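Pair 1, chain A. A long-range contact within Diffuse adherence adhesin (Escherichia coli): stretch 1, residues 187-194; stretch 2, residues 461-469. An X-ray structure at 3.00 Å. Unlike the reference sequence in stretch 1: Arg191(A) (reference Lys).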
# COMPACT_ATOMS: atom_id res chain seq x y z
N SER A 187 18.42 -7.30 -5.04
CA SER A 187 18.99 -8.54 -4.56
C SER A 187 18.61 -8.69 -3.11
O SER A 187 18.04 -9.70 -2.72
CB SER A 187 20.50 -8.53 -4.72
OG SER A 187 20.95 -9.74 -5.30
N VAL A 188 18.89 -7.67 -2.33
CA VAL A 188 18.51 -7.67 -0.96
C VAL A 188 18.04 -6.29 -0.64
O VAL A 188 18.83 -5.37 -0.67
CB VAL A 188 19.72 -7.90 -0.11
CG1 VAL A 188 19.84 -6.76 0.88
CG2 VAL A 188 19.59 -9.22 0.59
N TRP A 189 16.77 -6.15 -0.31
CA TRP A 189 16.20 -4.82 -0.13
C TRP A 189 15.57 -4.60 1.22
O TRP A 189 15.49 -5.50 2.04
CB TRP A 189 15.17 -4.54 -1.21
CG TRP A 189 14.27 -5.67 -1.49
CD1 TRP A 189 14.50 -6.69 -2.34
CD2 TRP A 189 12.98 -5.87 -0.96
NE1 TRP A 189 13.44 -7.54 -2.36
CE2 TRP A 189 12.49 -7.05 -1.51
CE3 TRP A 189 12.20 -5.17 -0.05
CZ2 TRP A 189 11.25 -7.54 -1.19
CZ3 TRP A 189 10.99 -5.66 0.26
CH2 TRP A 189 10.52 -6.83 -0.31
N MET A 190 15.10 -3.38 1.42
CA MET A 190 14.55 -2.96 2.68
C MET A 190 13.82 -1.67 2.43
O MET A 190 14.36 -0.79 1.80
CB MET A 190 15.70 -2.65 3.60
CG MET A 190 15.45 -3.04 5.01
SD MET A 190 15.67 -1.58 6.03
CE MET A 190 14.76 -2.14 7.45
N ARG A 191 12.60 -1.52 2.92
CA ARG A 191 11.87 -0.29 2.68
C ARG A 191 11.21 0.12 3.95
O ARG A 191 10.74 -0.71 4.69
CB ARG A 191 10.81 -0.54 1.64
CG ARG A 191 10.05 0.71 1.27
CD ARG A 191 9.29 0.45 -0.00
NE ARG A 191 8.20 1.40 -0.16
CZ ARG A 191 6.92 1.06 -0.15
NH1 ARG A 191 6.58 -0.21 -0.01
NH2 ARG A 191 5.98 1.98 -0.29
N ILE A 192 11.16 1.41 4.21
CA ILE A 192 10.65 1.88 5.46
C ILE A 192 9.72 3.01 5.19
O ILE A 192 10.14 4.00 4.62
CB ILE A 192 11.78 2.49 6.23
CG1 ILE A 192 12.57 1.40 6.91
CG2 ILE A 192 11.22 3.41 7.29
CD1 ILE A 192 12.38 1.45 8.40
N THR A 193 8.48 2.89 5.62
CA THR A 193 7.49 3.89 5.27
C THR A 193 6.85 4.57 6.45
O THR A 193 6.79 4.02 7.51
CB THR A 193 6.35 3.24 4.51
OG1 THR A 193 6.88 2.18 3.72
CG2 THR A 193 5.70 4.25 3.65
N GLY A 194 6.35 5.77 6.23
CA GLY A 194 5.64 6.51 7.26
C GLY A 194 4.44 7.12 6.59
O GLY A 194 4.52 7.53 5.46
N GLY A 461 5.58 8.77 3.00
CA GLY A 461 6.97 8.99 2.62
C GLY A 461 7.73 7.72 2.92
O GLY A 461 7.67 7.21 4.04
N ALA A 462 8.44 7.19 1.93
CA ALA A 462 9.16 5.95 2.12
C ALA A 462 10.62 6.13 1.78
O ALA A 462 10.95 6.94 0.93
CB ALA A 462 8.56 4.86 1.25
N LEU A 463 11.48 5.40 2.48
CA LEU A 463 12.90 5.36 2.16
C LEU A 463 13.31 3.92 2.00
O LEU A 463 13.11 3.12 2.91
CB LEU A 463 13.72 6.00 3.27
CG LEU A 463 14.09 7.45 2.99
CD1 LEU A 463 14.43 8.16 4.29
CD2 LEU A 463 15.26 7.52 2.02
N GLY A 464 13.87 3.57 0.85
CA GLY A 464 14.26 2.19 0.57
C GLY A 464 15.73 2.05 0.25
O GLY A 464 16.33 2.94 -0.34
N ILE A 465 16.30 0.91 0.63
CA ILE A 465 17.71 0.64 0.39
C ILE A 465 17.85 -0.74 -0.25
O ILE A 465 17.25 -1.70 0.22
CB ILE A 465 18.51 0.70 1.71
CG1 ILE A 465 18.29 2.05 2.38
CG2 ILE A 465 19.99 0.46 1.47
CD1 ILE A 465 17.78 1.95 3.79
N LYS A 466 18.64 -0.83 -1.31
CA LYS A 466 18.86 -2.11 -1.98
C LYS A 466 20.35 -2.34 -2.22
O LYS A 466 21.10 -1.38 -2.42
CB LYS A 466 18.09 -2.17 -3.29
N TYR A 467 20.77 -3.60 -2.20
CA TYR A 467 22.17 -3.96 -2.34
C TYR A 467 22.34 -5.12 -3.30
O TYR A 467 22.07 -6.26 -2.94
CB TYR A 467 22.73 -4.37 -0.98
CG TYR A 467 24.23 -4.32 -0.88
CD1 TYR A 467 25.03 -5.27 -1.53
CD2 TYR A 467 24.86 -3.35 -0.12
CE1 TYR A 467 26.41 -5.22 -1.43
CE2 TYR A 467 26.23 -3.29 -0.01
CZ TYR A 467 27.00 -4.23 -0.67
OH TYR A 467 28.37 -4.17 -0.56
N SER A 468 22.78 -4.82 -4.51
CA SER A 468 23.08 -5.85 -5.50
C SER A 468 24.37 -6.54 -5.09
O SER A 468 25.17 -5.97 -4.35
CB SER A 468 23.21 -5.25 -6.89
N PHE A 469 24.56 -7.76 -5.58
CA PHE A 469 25.69 -8.60 -5.17
C PHE A 469 26.94 -8.32 -5.98
O PHE A 469 28.00 -8.89 -5.71
CB PHE A 469 25.31 -10.07 -5.27
CG PHE A 469 24.75 -10.65 -4.01
CD1 PHE A 469 24.08 -9.84 -3.09
CD2 PHE A 469 24.87 -12.00 -3.73
CE1 PHE A 469 23.56 -10.37 -1.92
CE2 PHE A 469 24.35 -12.54 -2.57
CZ PHE A 469 23.69 -11.73 -1.66

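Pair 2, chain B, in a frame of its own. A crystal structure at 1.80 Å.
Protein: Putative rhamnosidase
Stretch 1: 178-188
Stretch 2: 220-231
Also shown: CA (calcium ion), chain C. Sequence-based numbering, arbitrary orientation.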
# COMPACT_ATOMS: atom_id res chain seq x y z
N ALA B 178 -15.51 -0.19 -31.12
CA ALA B 178 -16.87 -0.17 -31.69
C ALA B 178 -17.89 0.10 -30.61
O ALA B 178 -17.73 -0.33 -29.48
CB ALA B 178 -17.20 -1.48 -32.39
N ASP B 179 -18.93 0.83 -31.01
CA ASP B 179 -20.17 0.91 -30.26
C ASP B 179 -21.14 -0.07 -30.97
O ASP B 179 -21.72 0.31 -32.00
CB ASP B 179 -20.68 2.35 -30.38
CG ASP B 179 -21.95 2.60 -29.56
OD1 ASP B 179 -22.63 1.63 -29.24
OD2 ASP B 179 -22.29 3.76 -29.30
N ASN B 180 -21.35 -1.30 -30.48
CA ASN B 180 -20.87 -1.80 -29.19
C ASN B 180 -19.78 -2.84 -29.22
O ASN B 180 -18.94 -2.87 -28.31
CB ASN B 180 -22.06 -2.37 -28.39
CG ASN B 180 -23.03 -1.29 -28.00
OD1 ASN B 180 -24.05 -1.08 -28.67
ND2 ASN B 180 -22.67 -0.53 -26.96
N VAL B 181 -19.79 -3.71 -30.23
CA VAL B 181 -18.77 -4.78 -30.30
C VAL B 181 -18.32 -5.03 -31.73
O VAL B 181 -19.01 -4.64 -32.69
CB VAL B 181 -19.26 -6.13 -29.71
CG1 VAL B 181 -19.51 -6.02 -28.20
CG2 VAL B 181 -20.50 -6.65 -30.44
N TYR B 182 -17.19 -5.73 -31.88
CA TYR B 182 -16.63 -6.00 -33.20
C TYR B 182 -15.93 -7.37 -33.23
O TYR B 182 -15.59 -7.93 -32.18
CB TYR B 182 -15.66 -4.90 -33.62
CG TYR B 182 -14.46 -4.78 -32.70
CD1 TYR B 182 -13.37 -5.62 -32.84
CD2 TYR B 182 -14.45 -3.84 -31.66
CE1 TYR B 182 -12.28 -5.54 -31.98
CE2 TYR B 182 -13.36 -3.74 -30.81
CZ TYR B 182 -12.27 -4.60 -30.98
OH TYR B 182 -11.20 -4.51 -30.12
N ALA B 183 -15.75 -7.91 -34.44
CA ALA B 183 -14.84 -9.04 -34.67
C ALA B 183 -14.13 -8.74 -35.99
O ALA B 183 -14.78 -8.56 -37.02
CB ALA B 183 -15.60 -10.35 -34.75
N VAL B 184 -12.81 -8.60 -35.94
CA VAL B 184 -12.05 -8.21 -37.11
C VAL B 184 -11.09 -9.32 -37.55
O VAL B 184 -10.52 -10.03 -36.69
CB VAL B 184 -11.34 -6.84 -36.90
CG1 VAL B 184 -10.52 -6.85 -35.60
CG2 VAL B 184 -10.49 -6.48 -38.10
N SER B 185 -10.96 -9.48 -38.86
CA SER B 185 -10.07 -10.47 -39.49
C SER B 185 -9.21 -9.85 -40.58
O SER B 185 -9.58 -8.84 -41.19
CB SER B 185 -10.89 -11.64 -40.04
OG SER B 185 -11.75 -11.22 -41.09
N VAL B 186 -8.05 -10.48 -40.82
CA VAL B 186 -7.23 -10.19 -41.97
C VAL B 186 -7.03 -11.47 -42.81
O VAL B 186 -6.65 -12.51 -42.27
CB VAL B 186 -5.84 -9.64 -41.57
CG1 VAL B 186 -5.10 -9.21 -42.83
CG2 VAL B 186 -5.98 -8.46 -40.61
N ASP B 187 -7.29 -11.36 -44.12
CA ASP B 187 -7.26 -12.48 -45.09
C ASP B 187 -7.97 -13.74 -44.59
O ASP B 187 -7.54 -14.87 -44.87
CB ASP B 187 -5.82 -12.79 -45.55
CG ASP B 187 -5.31 -11.80 -46.64
OD1 ASP B 187 -6.06 -10.90 -47.11
OD2 ASP B 187 -4.13 -11.94 -47.03
N GLY B 188 -9.05 -13.53 -43.85
CA GLY B 188 -9.84 -14.63 -43.29
C GLY B 188 -9.46 -15.08 -41.88
O GLY B 188 -10.16 -15.89 -41.28
N ASN B 220 -4.65 -7.04 -49.30
CA ASN B 220 -5.00 -7.72 -48.05
C ASN B 220 -6.48 -7.41 -47.87
O ASN B 220 -6.87 -6.26 -48.11
CB ASN B 220 -4.29 -7.10 -46.84
CG ASN B 220 -2.79 -7.33 -46.81
OD1 ASN B 220 -2.28 -7.88 -45.83
ND2 ASN B 220 -2.07 -6.87 -47.83
N THR B 221 -7.26 -8.38 -47.43
CA THR B 221 -8.69 -8.19 -47.21
C THR B 221 -8.96 -8.08 -45.72
O THR B 221 -8.63 -8.97 -44.95
CB THR B 221 -9.48 -9.34 -47.83
OG1 THR B 221 -9.20 -9.38 -49.24
CG2 THR B 221 -10.98 -9.16 -47.60
N LEU B 222 -9.54 -6.95 -45.31
CA LEU B 222 -9.92 -6.74 -43.92
C LEU B 222 -11.42 -6.93 -43.89
O LEU B 222 -12.12 -6.54 -44.84
CB LEU B 222 -9.56 -5.30 -43.48
CG LEU B 222 -8.16 -4.84 -43.93
CD1 LEU B 222 -7.92 -3.38 -43.62
CD2 LEU B 222 -7.10 -5.70 -43.24
N ALA B 223 -11.91 -7.55 -42.82
CA ALA B 223 -13.34 -7.78 -42.67
C ALA B 223 -13.73 -7.61 -41.23
O ALA B 223 -13.01 -8.03 -40.31
CB ALA B 223 -13.71 -9.17 -43.19
N VAL B 224 -14.90 -7.00 -41.01
CA VAL B 224 -15.28 -6.66 -39.65
C VAL B 224 -16.75 -6.95 -39.56
O VAL B 224 -17.49 -6.57 -40.45
CB VAL B 224 -15.02 -5.15 -39.37
CG1 VAL B 224 -15.67 -4.69 -38.08
CG2 VAL B 224 -13.54 -4.88 -39.29
N SER B 225 -17.16 -7.67 -38.52
CA SER B 225 -18.58 -7.63 -38.07
C SER B 225 -18.66 -6.70 -36.87
O SER B 225 -17.72 -6.59 -36.10
CB SER B 225 -19.10 -9.04 -37.72
OG SER B 225 -18.39 -9.58 -36.61
N ALA B 226 -19.77 -5.97 -36.74
CA ALA B 226 -19.96 -5.09 -35.60
C ALA B 226 -21.42 -5.16 -35.24
O ALA B 226 -22.28 -5.24 -36.13
CB ALA B 226 -19.55 -3.66 -35.94
N SER B 227 -21.71 -5.10 -33.94
CA SER B 227 -23.09 -5.22 -33.47
C SER B 227 -23.46 -4.06 -32.56
O SER B 227 -22.65 -3.61 -31.74
CB SER B 227 -23.30 -6.54 -32.73
OG SER B 227 -23.02 -7.62 -33.62
N ASN B 228 -24.68 -3.57 -32.72
CA ASN B 228 -25.21 -2.54 -31.83
C ASN B 228 -26.10 -3.24 -30.83
O ASN B 228 -26.97 -4.03 -31.23
CB ASN B 228 -25.99 -1.52 -32.66
CG ASN B 228 -26.51 -0.33 -31.83
OD1 ASN B 228 -26.01 -0.03 -30.76
ND2 ASN B 228 -27.52 0.35 -32.37
N ALA B 229 -25.89 -2.97 -29.54
CA ALA B 229 -26.53 -3.74 -28.45
C ALA B 229 -27.99 -3.39 -28.18
O ALA B 229 -28.77 -4.20 -27.67
CB ALA B 229 -25.72 -3.60 -27.18
N SER B 230 -28.36 -2.16 -28.53
CA SER B 230 -29.73 -1.72 -28.35
C SER B 230 -29.97 -0.56 -29.31
O SER B 230 -29.02 0.02 -29.85
CB SER B 230 -29.94 -1.26 -26.91
OG SER B 230 -29.07 -0.19 -26.63
N VAL B 231 -31.23 -0.20 -29.50
CA VAL B 231 -31.56 0.91 -30.37
C VAL B 231 -30.94 2.19 -29.81
O VAL B 231 -31.16 2.55 -28.65
CB VAL B 231 -33.09 1.07 -30.54
CG1 VAL B 231 -33.44 2.32 -31.33
CG2 VAL B 231 -33.66 -0.15 -31.25
CA CA C . -24.96 1.33 -29.18
O HOH W 1 -24.55 3.57 -27.87
O HOH W 2 -25.10 1.30 -26.59
O HOH W 3 -10.38 -10.95 -43.52
O HOH W 4 -27.25 1.86 -28.65

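The sharpest difference lies at the end where stretch 1 begins and stretch 2 leaves its strand. In pair 2 this end is tied by a calcium ion, bound by Asp179(B) OD1 at 2.4 Å, Asn180(B) OD1 at 2.6 Å and Asn228(B) OD1 at 2.3 Å from the ion CA, with three waters and one atom from elsewhere in the structure. Asn suits this place because its amide oxygen can serve two partners at once: OD1 of Asn180(B) also accepts a hydrogen bond from Ala229(B) N at 2.8 Å. Asp179(B) has no counterpart in pair 1; Asn180(B) and Asn228(B) match Ser187(A) and Ser468(A), the latter modelled without its OG, and Ala229(B) matches Phe469(A). Pair 1 has no metal here. Ser187(A) instead packs its CB 3.3 Å from Tyr467(A) O, and its OG lies 3.8 Å from Phe469(A) CD1.

Behind these ends the backbones are nearly the same, superposing with an RMSD of 0.5 Å over 14 central residues. Both are antiparallel strand pairs, with strand directions 169° apart in pair 1 and 168° in pair 2, and with axes approaching to 4.6 Å. Main-chain hydrogen bonds fix the register: Leu463(A) N donates to Ile192(A) O at 2.9 Å, and at the matching positions Ala223(B) N donates to Ser185(B) O at 3.1 Å.

On one face, Trp189(A) matches Tyr182(B). Both aromatic side chains adopt chi1 p and their ends lead away from the partner strand. The facing residues are Lys466(A), modelled only to CB, and Ala226(B). Next along this face, Arg191(A), which differs from the reference sequence, lies across from Gly464(A), while Val184(B) lies across from Val224(B). The two valines fill the space with branched methyls, CG2 to CG2 at 3.6 Å. Glycine offers no such surface; the extended arginine instead runs on toward Ala462(A) and brings NE to 3.8 Å from Ala462(A) CB. Farther on, Thr193(A) CG2 meets Ala462(A) CB at 3.8 Å, whereas the longer Leu222(B) reaches with CD2 to within 4.0 Å of Val186(B) CG2.

The other face contrasts in bulk. Met190(A) and Ile465(A), Ile192(A) and Leu463(A) spread apolar side chains over a partly exposed to exposed surface. Their counterparts are small: Ala183(B) CB sits 3.4 Å from Ser225(B) OG, and Ser185(B) OG 3.5 Å from Ala223(B) CB. Small residues allow close side-chain approach across these hydrogen-bonded pairs, and serine adds a polar group: Ser185(B) OG donates to water 3 at 2.8 Å, and the water's O donates to Thr221(B) O at 3.0 Å, bridging the strands.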